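Local atomic coordinates of kinesin-like protein Nod (Drosophila melanogaster, PDB entry 3DC4), a protein that hydrolyses ATP and binds microtubules as a kinesin-family protein, through the catalytic domain described here, and is required for segregation of non-exchange chromosomes in meiosis. Residues 165-169 and 184-188; 113-119 and 195-200; 58-63 and 322-327; 28-34 and 310-315. One frame throughout, in Å; residues are numbered along the deposited sequence.

Contact 1: residues 165-169 and 184-188; sequences FDLLG and CTCLP
Strand 164-166 ends in a type I beta turn from Asp166 to Gly169, and residues 184-188 pass beside it, with CA atoms 6.2 Å apart for Asp166 and Cys184 and 5.9 Å for Gly169 and Thr185. Cys184 lies beside the Asp166 carboxylate, its CB 3.5 Å from Asp166 OD2. Thr185 N donates to Asp166 OD2 at 2.9 Å (N-H...O 146°), although a close approach to Thr185 CG2 makes the OD2 position less certain. Asp166 OD1 accepts from Leu168 N at 3.1 Å, so one t-rotamer carboxylate serves both the turn and its neighbour. With chi1 near t, Thr185 sets CG2 3.7 Å from Leu168 CB, and a water bridges Thr185 O (2.8 Å) and Asp166 OD1 (2.7 Å). Leu187 (m,t) points back, CD1 3.7 Å from CD2 of Leu168 (m,t); both leucines pack against Ile198 and Leu201 of helix 192-204. The Asx turn of Asp166 ends strand 164-166, which like strand 187-188 pairs antiparallel with strand 151-160 of the motor-domain sheet.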
loop_
_atom_site.group_PDB
_atom_site.type_symbol
_atom_site.label_atom_id
_atom_site.label_comp_id
_atom_site.label_asym_id
_atom_site.label_seq_id
_atom_site.Cartn_x
_atom_site.Cartn_y
_atom_site.Cartn_z
ATOM N N PHE A 165 -8.086 -9.965 10.855
ATOM C CA PHE A 165 -9.436 -9.648 11.308
ATOM C C PHE A 165 -10.246 -9.002 10.185
ATOM O O PHE A 165 -9.789 -8.052 9.544
ATOM C CB PHE A 165 -9.383 -8.690 12.500
ATOM C CG PHE A 165 -8.831 -9.311 13.748
ATOM C CD1 PHE A 165 -9.637 -10.108 14.556
ATOM C CD2 PHE A 165 -7.501 -9.120 14.106
ATOM C CE1 PHE A 165 -9.126 -10.707 15.705
ATOM C CE2 PHE A 165 -6.977 -9.716 15.252
ATOM C CZ PHE A 165 -7.793 -10.511 16.053
ATOM N N ASP A 166 -11.449 -9.520 9.955
ATOM C CA ASP A 166 -12.330 -8.995 8.918
ATOM C C ASP A 166 -13.164 -7.874 9.531
ATOM O O ASP A 166 -14.118 -8.131 10.265
ATOM C CB ASP A 166 -13.246 -10.106 8.408
ATOM C CG ASP A 166 -14.006 -9.708 7.162
ATOM O OD1 ASP A 166 -14.103 -8.494 6.868
ATOM O OD2 ASP A 166 -14.519 -10.617 6.480
ATOM N N LEU A 167 -12.796 -6.632 9.228
ATOM C CA LEU A 167 -13.484 -5.463 9.771
ATOM C C LEU A 167 -14.844 -5.143 9.161
ATOM O O LEU A 167 -15.520 -4.222 9.616
ATOM C CB LEU A 167 -12.582 -4.229 9.652
ATOM C CG LEU A 167 -11.515 -4.023 10.735
ATOM C CD1 LEU A 167 -10.748 -5.292 10.978
ATOM C CD2 LEU A 167 -10.592 -2.886 10.328
ATOM N N LEU A 168 -15.250 -5.889 8.140
ATOM C CA LEU A 168 -16.539 -5.638 7.499
ATOM C C LEU A 168 -17.531 -6.784 7.724
ATOM O O LEU A 168 -18.652 -6.746 7.217
ATOM C CB LEU A 168 -16.339 -5.395 5.993
ATOM C CG LEU A 168 -15.486 -4.183 5.580
ATOM C CD1 LEU A 168 -15.260 -4.192 4.068
ATOM C CD2 LEU A 168 -16.178 -2.894 6.000
ATOM N N GLY A 169 -17.115 -7.793 8.484
ATOM C CA GLY A 169 -17.986 -8.922 8.761
ATOM C C GLY A 169 -18.743 -8.753 10.064
ATOM O O GLY A 169 -18.718 -7.678 10.667
ATOM N N CYS A 184 -13.291 -13.381 2.931
ATOM C CA CYS A 184 -13.487 -12.189 3.748
ATOM C C CYS A 184 -14.450 -11.278 2.997
ATOM O O CYS A 184 -14.326 -11.088 1.790
ATOM C CB CYS A 184 -12.160 -11.473 4.013
ATOM S SG CYS A 184 -11.468 -10.614 2.594
ATOM N N THR A 185 -15.411 -10.722 3.722
ATOM C CA THR A 185 -16.436 -9.871 3.138
ATOM C C THR A 185 -15.995 -8.710 2.250
ATOM O O THR A 185 -15.186 -7.866 2.639
ATOM C CB THR A 185 -17.389 -9.341 4.241
ATOM O OG1 THR A 185 -18.033 -8.142 3.800
ATOM C CG2 THR A 185 -16.638 -9.081 5.519
ATOM N N CYS A 186 -16.544 -8.696 1.040
ATOM C CA CYS A 186 -16.279 -7.652 0.062
ATOM C C CYS A 186 -17.595 -6.899 -0.094
ATOM O O CYS A 186 -18.590 -7.472 -0.548
ATOM C CB CYS A 186 -15.879 -8.269 -1.281
ATOM S SG CYS A 186 -14.322 -9.171 -1.259
ATOM N N LEU A 187 -17.620 -5.629 0.299
ATOM C CA LEU A 187 -18.846 -4.842 0.185
ATOM C C LEU A 187 -18.863 -4.086 -1.139
ATOM O O LEU A 187 -17.839 -3.584 -1.595
ATOM C CB LEU A 187 -18.971 -3.861 1.361
ATOM C CG LEU A 187 -19.023 -4.478 2.762
ATOM C CD1 LEU A 187 -19.123 -3.371 3.810
ATOM C CD2 LEU A 187 -20.221 -5.417 2.869
ATOM N N PRO A 188 -20.039 -4.005 -1.778
ATOM C CA PRO A 188 -20.227 -3.318 -3.060
ATOM C C PRO A 188 -19.801 -1.849 -3.065
ATOM O O PRO A 188 -19.950 -1.148 -2.067
ATOM C CB PRO A 188 -21.730 -3.467 -3.309
ATOM C CG PRO A 188 -22.042 -4.773 -2.650
ATOM C CD PRO A 188 -21.295 -4.655 -1.352
HETATM O O HOH W 1 -13.294 -7.211 4.605
#

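Contact 2: residues 113-119 and 195-200; sequences GMTPPGE and LHHILE
Loop 113-119 lies against one side of helix 192-204; the nearest CA atoms are those of Pro116 and His196, 4.9 Å apart. Apolar packing is centred on Leu199 (m,t), whose CA-to-CB bond points at the loop: its CD1 is 3.7 Å from Pro117 CD, and its CB is 4.2 Å from Pro116 CG. Pro117 CG also reaches Leu195 CD2 at 4.2 Å. The Leu199 methyls also meet the loop backbone. At positive phi (76°), Gly113 is the C-prime residue of the Schellman motif ending helix 108-112, the helix that follows the P-loop in this kinesin motor domain; the loop leaving the nucleotide site thus packs on helix 192-204 on its way to helix 127-141. Met114 directs its CA-to-CB bond away from helix 192-204, and its side chain touches Ser109, whose backbone N hydrogen-bonds to the ADP. The ring contact is CH-pi: Pro116 CB sits over the face of His196 (chi1 t), 3.7 Å from the centroid and 24° off the normal. Gly118 N approaches the ring edge, 3.0 Å from His196 CD2, where a side-chain CB would clash. Glu119 N donates to Pro116 O at 3.1 Å across the 3-10 segment 117-118.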
loop_
_atom_site.group_PDB
_atom_site.type_symbol
_atom_site.label_atom_id
_atom_site.label_comp_id
_atom_site.label_asym_id
_atom_site.label_seq_id
_atom_site.Cartn_x
_atom_site.Cartn_y
_atom_site.Cartn_z
ATOM N N GLY A 113 -5.051 7.544 2.343
ATOM C CA GLY A 113 -6.454 7.940 2.377
ATOM C C GLY A 113 -7.331 7.000 3.181
ATOM O O GLY A 113 -8.415 6.621 2.744
ATOM N N MET A 114 -6.863 6.644 4.371
ATOM C CA MET A 114 -7.572 5.734 5.258
ATOM C C MET A 114 -8.712 6.373 6.043
ATOM O O MET A 114 -9.539 5.672 6.623
ATOM C CB MET A 114 -6.579 5.098 6.228
ATOM C CG MET A 114 -5.546 4.217 5.554
ATOM S SD MET A 114 -6.307 2.819 4.691
ATOM C CE MET A 114 -6.946 1.877 6.068
ATOM N N THR A 115 -8.753 7.700 6.060
ATOM C CA THR A 115 -9.797 8.424 6.774
ATOM C C THR A 115 -11.015 8.598 5.871
ATOM O O THR A 115 -10.879 8.853 4.677
ATOM C CB THR A 115 -9.299 9.817 7.219
ATOM O OG1 THR A 115 -8.182 9.663 8.103
ATOM C CG2 THR A 115 -10.407 10.581 7.946
ATOM N N PRO A 116 -12.228 8.453 6.431
ATOM C CA PRO A 116 -13.456 8.604 5.642
ATOM C C PRO A 116 -13.447 9.903 4.838
ATOM O O PRO A 116 -13.359 10.993 5.402
ATOM C CB PRO A 116 -14.550 8.574 6.704
ATOM C CG PRO A 116 -13.989 7.622 7.717
ATOM C CD PRO A 116 -12.537 8.058 7.818
ATOM N N PRO A 117 -13.539 9.797 3.503
ATOM C CA PRO A 117 -13.540 10.926 2.568
ATOM C C PRO A 117 -14.452 12.086 2.965
ATOM O O PRO A 117 -14.066 13.250 2.855
ATOM C CB PRO A 117 -13.972 10.279 1.256
ATOM C CG PRO A 117 -13.384 8.916 1.360
ATOM C CD PRO A 117 -13.725 8.528 2.776
ATOM N N GLY A 118 -15.659 11.760 3.419
ATOM C CA GLY A 118 -16.606 12.787 3.819
ATOM C C GLY A 118 -16.020 13.821 4.759
ATOM O O GLY A 118 -16.258 15.016 4.601
ATOM N N GLU A 119 -15.249 13.367 5.739
ATOM C CA GLU A 119 -14.634 14.265 6.710
ATOM C C GLU A 119 -13.201 14.642 6.333
ATOM O O GLU A 119 -12.320 14.685 7.191
ATOM C CB GLU A 119 -14.652 13.617 8.097
ATOM C CG GLU A 119 -14.137 12.186 8.118
ATOM C CD GLU A 119 -14.172 11.569 9.504
ATOM O OE1 GLU A 119 -13.386 12.005 10.372
ATOM O OE2 GLU A 119 -14.991 10.648 9.724
ATOM N N LEU A 195 -17.562 4.035 -0.322
ATOM C CA LEU A 195 -16.211 3.911 0.212
ATOM C C LEU A 195 -16.217 4.508 1.609
ATOM O O LEU A 195 -15.641 3.955 2.538
ATOM C CB LEU A 195 -15.216 4.669 -0.668
ATOM C CG LEU A 195 -13.777 4.788 -0.145
ATOM C CD1 LEU A 195 -13.168 3.395 0.046
ATOM C CD2 LEU A 195 -12.956 5.590 -1.155
ATOM N N HIS A 196 -16.884 5.644 1.750
ATOM C CA HIS A 196 -16.965 6.299 3.043
ATOM C C HIS A 196 -17.600 5.360 4.068
ATOM O O HIS A 196 -17.147 5.279 5.209
ATOM C CB HIS A 196 -17.773 7.591 2.920
ATOM C CG HIS A 196 -17.848 8.373 4.191
ATOM N ND1 HIS A 196 -18.556 7.935 5.291
ATOM C CD2 HIS A 196 -17.287 9.551 4.551
ATOM C CE1 HIS A 196 -18.428 8.811 6.271
ATOM N NE2 HIS A 196 -17.662 9.801 5.849
ATOM N N HIS A 197 -18.637 4.635 3.655
ATOM C CA HIS A 197 -19.311 3.702 4.554
ATOM C C HIS A 197 -18.381 2.594 5.042
ATOM O O HIS A 197 -18.278 2.358 6.248
ATOM C CB HIS A 197 -20.525 3.079 3.858
ATOM C CG HIS A 197 -21.170 1.971 4.636
ATOM N ND1 HIS A 197 -21.761 2.172 5.864
ATOM C CD2 HIS A 197 -21.312 0.652 4.360
ATOM C CE1 HIS A 197 -22.242 1.024 6.312
ATOM N NE2 HIS A 197 -21.982 0.088 5.419
ATOM N N ILE A 198 -17.704 1.916 4.114
ATOM C CA ILE A 198 -16.812 0.826 4.500
ATOM C C ILE A 198 -15.656 1.304 5.371
ATOM O O ILE A 198 -15.226 0.593 6.282
ATOM C CB ILE A 198 -16.248 0.049 3.261
ATOM C CG1 ILE A 198 -15.162 0.857 2.549
ATOM C CG2 ILE A 198 -17.375 -0.292 2.305
ATOM C CD1 ILE A 198 -13.742 0.427 2.917
ATOM N N LEU A 199 -15.153 2.507 5.105
ATOM C CA LEU A 199 -14.050 3.036 5.902
ATOM C C LEU A 199 -14.517 3.393 7.305
ATOM O O LEU A 199 -13.812 3.154 8.285
ATOM C CB LEU A 199 -13.438 4.268 5.233
ATOM C CG LEU A 199 -12.625 3.999 3.969
ATOM C CD1 LEU A 199 -12.085 5.308 3.416
ATOM C CD2 LEU A 199 -11.477 3.045 4.310
ATOM N N GLU A 200 -15.714 3.963 7.392
ATOM C CA GLU A 200 -16.281 4.346 8.677
ATOM C C GLU A 200 -16.616 3.087 9.475
ATOM O O GLU A 200 -16.311 2.988 10.666
ATOM C CB GLU A 200 -17.546 5.184 8.464
ATOM C CG GLU A 200 -18.197 5.685 9.742
ATOM C CD GLU A 200 -19.467 6.476 9.470
ATOM O OE1 GLU A 200 -19.374 7.557 8.846
ATOM O OE2 GLU A 200 -20.560 6.016 9.875
#

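Contact 3: residues 58-63 and 322-327; sequences VDQNEF and TLSTLR
Val58 opens a type I' turn that ends at Asn61, closed by Asn61 N to Val58 O (2.8 Å) and Val58 N to Asn61 O (2.9 Å). The Val58 side chain (chi1 t) points at helix 319-335 and straddles two leucines: Val58 CG1 lies 3.7 Å from Leu323 CD2, and Val58 CG2 is 3.5 Å from Leu326 CD1. Asp59 and Gln60 occupy the turn at positive phi (51° and 69°), and Asp59 OD2 comes within 3.8 Å of Leu323 CD1. The turn joins strands 55-58 and 61-64 as a beta-hairpin of the small three-stranded antiparallel sheet, which is thus packed on the helix following strand 305-312 of the motor-domain sheet. Asn61 (chi1 m) donates from ND2 to Val58 O at 3.2 Å while the same ND2 lies 3.9 Å from Leu323 CD2. From here strand 61-63 runs at 43° to helix segment 322-327, their axes 10.3 Å apart at closest approach. Phe63 (chi1 m) points toward the helix and receives Leu326 CB over its face in a CH-pi contact, 3.6 Å from the centroid and 11° off the normal. Leu323 CD2 meets the edge of this ring, 4.3 Å from Phe63 CZ.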
loop_
_atom_site.group_PDB
_atom_site.type_symbol
_atom_site.label_atom_id
_atom_site.label_comp_id
_atom_site.label_asym_id
_atom_site.label_seq_id
_atom_site.Cartn_x
_atom_site.Cartn_y
_atom_site.Cartn_z
ATOM N N VAL A 58 20.422 11.654 3.763
ATOM C CA VAL A 58 20.068 11.709 5.169
ATOM C C VAL A 58 21.284 11.227 5.941
ATOM O O VAL A 58 21.822 10.162 5.662
ATOM C CB VAL A 58 18.858 10.808 5.480
ATOM C CG1 VAL A 58 18.575 10.822 6.976
ATOM C CG2 VAL A 58 17.635 11.306 4.716
ATOM N N ASP A 59 21.720 12.043 6.892
ATOM C CA ASP A 59 22.877 11.736 7.718
ATOM C C ASP A 59 24.069 11.340 6.840
ATOM O O ASP A 59 24.749 10.351 7.102
ATOM C CB ASP A 59 22.521 10.617 8.707
ATOM C CG ASP A 59 23.477 10.543 9.880
ATOM O OD1 ASP A 59 23.926 11.605 10.358
ATOM O OD2 ASP A 59 23.770 9.418 10.334
ATOM N N GLN A 60 24.298 12.122 5.788
ATOM C CA GLN A 60 25.401 11.905 4.850
ATOM C C GLN A 60 25.266 10.664 3.978
ATOM O O GLN A 60 26.163 10.347 3.197
ATOM C CB GLN A 60 26.736 11.862 5.601
ATOM C CG GLN A 60 27.145 13.207 6.162
ATOM C CD GLN A 60 27.244 14.259 5.075
ATOM O OE1 GLN A 60 28.044 14.137 4.144
ATOM N NE2 GLN A 60 26.425 15.299 5.184
ATOM N N ASN A 61 24.145 9.965 4.105
ATOM C CA ASN A 61 23.900 8.769 3.312
ATOM C C ASN A 61 23.053 9.128 2.108
ATOM O O ASN A 61 22.061 9.841 2.229
ATOM C CB ASN A 61 23.169 7.716 4.142
ATOM C CG ASN A 61 23.985 7.241 5.317
ATOM O OD1 ASN A 61 25.000 6.565 5.147
ATOM N ND2 ASN A 61 23.555 7.596 6.512
ATOM N N GLU A 62 23.431 8.611 0.949
ATOM C CA GLU A 62 22.697 8.900 -0.270
ATOM C C GLU A 62 21.752 7.751 -0.620
ATOM O O GLU A 62 22.158 6.596 -0.690
ATOM C CB GLU A 62 23.691 9.160 -1.398
ATOM C CG GLU A 62 23.126 9.926 -2.575
ATOM C CD GLU A 62 24.226 10.581 -3.400
ATOM O OE1 GLU A 62 24.826 11.560 -2.915
ATOM O OE2 GLU A 62 24.495 10.106 -4.520
ATOM N N PHE A 63 20.484 8.078 -0.829
ATOM C CA PHE A 63 19.473 7.080 -1.158
ATOM C C PHE A 63 18.882 7.327 -2.538
ATOM O O PHE A 63 18.587 8.472 -2.905
ATOM C CB PHE A 63 18.367 7.120 -0.106
ATOM C CG PHE A 63 18.819 6.679 1.248
ATOM C CD1 PHE A 63 18.925 5.327 1.552
ATOM C CD2 PHE A 63 19.166 7.612 2.213
ATOM C CE1 PHE A 63 19.375 4.912 2.801
ATOM C CE2 PHE A 63 19.617 7.208 3.464
ATOM C CZ PHE A 63 19.720 5.854 3.759
ATOM N N THR A 322 14.095 7.248 10.688
ATOM C CA THR A 322 14.140 7.620 9.281
ATOM C C THR A 322 15.180 6.770 8.551
ATOM O O THR A 322 14.895 6.215 7.488
ATOM C CB THR A 322 14.461 9.114 9.146
ATOM O OG1 THR A 322 13.321 9.868 9.581
ATOM C CG2 THR A 322 14.785 9.493 7.703
ATOM N N LEU A 323 16.379 6.655 9.118
ATOM C CA LEU A 323 17.430 5.848 8.493
ATOM C C LEU A 323 16.992 4.398 8.316
ATOM O O LEU A 323 17.280 3.769 7.295
ATOM C CB LEU A 323 18.712 5.895 9.336
ATOM C CG LEU A 323 19.450 7.237 9.238
ATOM C CD1 LEU A 323 20.638 7.273 10.194
ATOM C CD2 LEU A 323 19.923 7.435 7.801
ATOM N N SER A 324 16.312 3.857 9.318
ATOM C CA SER A 324 15.851 2.470 9.259
ATOM C C SER A 324 14.884 2.278 8.100
ATOM O O SER A 324 14.966 1.307 7.343
ATOM C CB SER A 324 15.179 2.087 10.583
ATOM O OG SER A 324 16.116 2.099 11.651
ATOM N N THR A 325 13.982 3.237 7.963
ATOM C CA THR A 325 12.982 3.206 6.910
ATOM C C THR A 325 13.625 3.312 5.524
ATOM O O THR A 325 13.269 2.572 4.606
ATOM C CB THR A 325 11.980 4.357 7.123
ATOM O OG1 THR A 325 11.215 4.121 8.312
ATOM C CG2 THR A 325 11.033 4.468 5.956
ATOM N N LEU A 326 14.595 4.210 5.388
ATOM C CA LEU A 326 15.268 4.380 4.105
ATOM C C LEU A 326 16.152 3.174 3.770
ATOM O O LEU A 326 16.212 2.757 2.610
ATOM C CB LEU A 326 16.075 5.691 4.100
ATOM C CG LEU A 326 15.186 6.934 4.234
ATOM C CD1 LEU A 326 16.015 8.168 4.534
ATOM C CD2 LEU A 326 14.383 7.122 2.951
ATOM N N ARG A 327 16.824 2.605 4.771
ATOM C CA ARG A 327 17.673 1.443 4.516
ATOM C C ARG A 327 16.806 0.284 4.015
ATOM O O ARG A 327 17.205 -0.457 3.118
ATOM C CB ARG A 327 18.454 1.051 5.785
ATOM C CG ARG A 327 19.623 2.000 6.081
ATOM C CD ARG A 327 20.282 1.698 7.416
ATOM N NE ARG A 327 20.780 0.330 7.480
ATOM C CZ ARG A 327 21.952 -0.069 7.000
ATOM N NH1 ARG A 327 22.771 0.795 6.419
ATOM N NH2 ARG A 327 22.296 -1.345 7.092
#

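Contact 4: residues 28-34 and 310-315; sequences VREAPYR and ACISPH. With ADP (adenosine-5'-diphosphate), chain C.
On the face covered by helix 319-335, Val28 CG1 meets Ile312 CD1 at 3.6 Å and Val28 CG2 meets Ala310 CB at 3.9 Å. Pro314 CG packs 4.0 Å from Tyr33 CD2; His315 and Tyr33 form a T-shaped (edge-to-face) pair, the His315 edge toward the Tyr33 face (centroids 5.2 Å, planes 70°). The axes of segments 28-30 and 310-312, in parallel strands 23-30 and 305-312, come within 4.6 Å at 21°. Backbone hydrogen bonds run from Arg29 N to Ala310 O (2.7 Å), Ile312 N to Arg29 O (3.1 Å) and Ala31 N to Ile312 O (2.8 Å), setting Arg29 beside Cys311. Glu30 hydrogen-bonds to Ser43 and Ala71, while on the opposite face from Val28 extended Arg29 (ttt) hydrogen-bonds to Gln75, Ser111 and Ile73. ADP N6 lies over the Arg29 guanidinium, 3.6 Å from Arg29 NH2, and Pro32 CG is 3.5 Å from ADP C5. Arg29 from the strand and Pro32 from the loop after it thus serve the ADP pocket, in keeping with the P-loop NTPase fold of kinesin.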
loop_
_atom_site.group_PDB
_atom_site.type_symbol
_atom_site.label_atom_id
_atom_site.label_comp_id
_atom_site.label_asym_id
_atom_site.label_seq_id
_atom_site.Cartn_x
_atom_site.Cartn_y
_atom_site.Cartn_z
ATOM N N VAL A 28 9.568 7.546 -1.646
ATOM C CA VAL A 28 9.736 8.104 -0.314
ATOM C C VAL A 28 9.016 9.439 -0.272
ATOM O O VAL A 28 9.095 10.241 -1.210
ATOM C CB VAL A 28 11.222 8.340 0.041
ATOM C CG1 VAL A 28 11.330 8.933 1.446
ATOM C CG2 VAL A 28 11.981 7.019 -0.015
ATOM N N ARG A 29 8.303 9.668 0.824
ATOM C CA ARG A 29 7.591 10.922 1.012
ATOM C C ARG A 29 7.988 11.531 2.343
ATOM O O ARG A 29 7.823 10.912 3.393
ATOM C CB ARG A 29 6.072 10.715 0.992
ATOM C CG ARG A 29 5.300 12.046 1.003
ATOM C CD ARG A 29 3.772 11.869 1.005
ATOM N NE ARG A 29 3.103 13.124 0.630
ATOM C CZ ARG A 29 1.789 13.287 0.543
ATOM N NH1 ARG A 29 0.982 12.271 0.811
ATOM N NH2 ARG A 29 1.286 14.457 0.162
ATOM N N GLU A 30 8.510 12.748 2.287
ATOM C CA GLU A 30 8.927 13.467 3.479
ATOM C C GLU A 30 7.692 14.074 4.134
ATOM O O GLU A 30 6.901 14.736 3.467
ATOM C CB GLU A 30 9.905 14.584 3.100
ATOM C CG GLU A 30 10.271 15.516 4.250
ATOM C CD GLU A 30 11.149 16.676 3.798
ATOM O OE1 GLU A 30 10.805 17.310 2.781
ATOM O OE2 GLU A 30 12.169 16.958 4.460
ATOM N N ALA A 31 7.513 13.834 5.429
ATOM C CA ALA A 31 6.363 14.386 6.143
ATOM C C ALA A 31 6.599 15.888 6.360
ATOM O O ALA A 31 7.737 16.366 6.271
ATOM C CB ALA A 31 6.188 13.677 7.487
ATOM N N PRO A 32 5.526 16.656 6.622
ATOM C CA PRO A 32 5.642 18.105 6.850
ATOM C C PRO A 32 6.531 18.412 8.050
ATOM O O PRO A 32 6.562 17.655 9.023
ATOM C CB PRO A 32 4.201 18.536 7.114
ATOM C CG PRO A 32 3.408 17.551 6.334
ATOM C CD PRO A 32 4.112 16.244 6.611
ATOM N N TYR A 33 7.238 19.534 7.986
ATOM C CA TYR A 33 8.114 19.927 9.077
ATOM C C TYR A 33 7.328 20.723 10.118
ATOM O O TYR A 33 6.578 21.639 9.778
ATOM C CB TYR A 33 9.285 20.761 8.541
ATOM C CG TYR A 33 10.389 20.996 9.551
ATOM C CD1 TYR A 33 10.192 21.829 10.654
ATOM C CD2 TYR A 33 11.630 20.372 9.409
ATOM C CE1 TYR A 33 11.203 22.036 11.591
ATOM C CE2 TYR A 33 12.649 20.571 10.340
ATOM C CZ TYR A 33 12.428 21.403 11.428
ATOM O OH TYR A 33 13.427 21.599 12.355
ATOM N N ARG A 34 7.496 20.352 11.382
ATOM C CA ARG A 34 6.817 21.019 12.487
ATOM C C ARG A 34 7.574 22.274 12.907
ATOM O O ARG A 34 7.127 23.015 13.781
ATOM C CB ARG A 34 6.702 20.070 13.680
ATOM C CG ARG A 34 5.793 18.871 13.448
ATOM C CD ARG A 34 4.318 19.260 13.511
ATOM N NE ARG A 34 3.937 20.231 12.486
ATOM C CZ ARG A 34 3.947 19.987 11.179
ATOM N NH1 ARG A 34 4.321 18.798 10.727
ATOM N NH2 ARG A 34 3.571 20.931 10.325
ATOM N N ALA A 310 7.636 4.852 1.413
ATOM C CA ALA A 310 8.334 5.070 2.680
ATOM C C ALA A 310 8.023 6.478 3.130
ATOM O O ALA A 310 8.306 7.434 2.421
ATOM C CB ALA A 310 9.841 4.932 2.486
ATOM N N CYS A 311 7.422 6.605 4.298
ATOM C CA CYS A 311 7.107 7.916 4.828
ATOM C C CYS A 311 8.144 8.185 5.904
ATOM O O CYS A 311 8.367 7.335 6.767
ATOM C CB CYS A 311 5.702 7.916 5.437
ATOM S SG CYS A 311 4.350 7.701 4.173
ATOM N N ILE A 312 8.764 9.362 5.856
ATOM C CA ILE A 312 9.808 9.725 6.812
ATOM C C ILE A 312 9.644 11.099 7.432
ATOM O O ILE A 312 9.127 12.028 6.814
ATOM C CB ILE A 312 11.194 9.697 6.148
ATOM C CG1 ILE A 312 11.233 10.693 4.982
ATOM C CG2 ILE A 312 11.509 8.285 5.662
ATOM C CD1 ILE A 312 12.587 10.798 4.289
ATOM N N SER A 313 10.111 11.204 8.667
ATOM C CA SER A 313 10.068 12.444 9.410
ATOM C C SER A 313 11.272 13.301 9.018
ATOM O O SER A 313 12.355 12.782 8.753
ATOM C CB SER A 313 10.132 12.142 10.906
ATOM O OG SER A 313 10.213 13.339 11.645
ATOM N N PRO A 314 11.080 14.621 8.927
ATOM C CA PRO A 314 12.176 15.526 8.570
ATOM C C PRO A 314 12.881 16.004 9.838
ATOM O O PRO A 314 13.837 16.777 9.779
ATOM C CB PRO A 314 11.451 16.665 7.874
ATOM C CG PRO A 314 10.192 16.759 8.683
ATOM C CD PRO A 314 9.782 15.308 8.796
ATOM N N HIS A 315 12.389 15.534 10.979
ATOM C CA HIS A 315 12.919 15.927 12.287
ATOM C C HIS A 315 14.170 15.180 12.724
ATOM O O HIS A 315 14.252 13.956 12.613
ATOM C CB HIS A 315 11.842 15.747 13.359
ATOM C CG HIS A 315 10.512 16.324 12.989
ATOM N ND1 HIS A 315 10.348 17.639 12.602
ATOM C CD2 HIS A 315 9.281 15.766 12.954
ATOM C CE1 HIS A 315 9.073 17.862 12.346
ATOM N NE2 HIS A 315 8.402 16.741 12.551
HETATM P PB ADP C . 0.767 8.031 10.335
HETATM O O1B ADP C . 1.959 7.589 9.587
HETATM O O2B ADP C . -0.499 7.347 9.715
HETATM O O3B ADP C . 1.016 7.567 11.930
HETATM P PA ADP C . -0.739 10.245 9.682
HETATM O O1A ADP C . -0.948 9.738 8.340
HETATM O O2A ADP C . -1.912 9.803 10.650
HETATM O O3A ADP C . 0.695 9.657 10.238
HETATM O "O5'" ADP C . -0.583 11.836 9.625
HETATM C "C5'" ADP C . -0.411 12.354 10.951
HETATM C "C4'" ADP C . -0.889 13.809 10.967
HETATM O "O4'" ADP C . -0.102 14.618 10.058
HETATM C "C3'" ADP C . -2.385 13.911 10.485
HETATM O "O3'" ADP C . -2.982 15.133 10.898
HETATM C "C2'" ADP C . -2.107 14.186 8.950
HETATM O "O2'" ADP C . -3.210 14.883 8.350
HETATM C "C1'" ADP C . -0.891 15.151 8.984
HETATM N N9 ADP C . -0.127 15.062 7.740
HETATM C C8 ADP C . 0.768 14.072 7.404
HETATM N N7 ADP C . 1.173 14.219 6.162
HETATM C C5 ADP C . 0.726 15.418 5.706
HETATM C C6 ADP C . 0.814 16.126 4.480
HETATM N N6 ADP C . 1.662 15.686 3.480
HETATM N N1 ADP C . 0.081 17.253 4.319
HETATM C C2 ADP C . -0.636 17.764 5.324
HETATM N N3 ADP C . -0.775 17.127 6.482
HETATM C C4 ADP C . -0.166 15.951 6.698
#

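In the fold
From the N terminus, strand 23-30 opens contact 4 and residues 58-63 open contact 3; the chain returns to them at 310-315 and 322-327 respectively. These two closures therefore cross, each spanning most of the motor domain, and they touch: Thr325 and Leu326 of contact 3 pack on Ala310 and Val28 of contact 4. Both long loops enclose contact 2, which runs from 113-119 to 195-200 and itself encloses the short 165-169 to 184-188 closure of contact 1. Contacts 1 and 2 meet where Leu168 and Leu187 pack on Ile198. Contacts 1 and 4 reach the same large sheet on opposite sides of the chain's centre, their own centres about 32 Å apart.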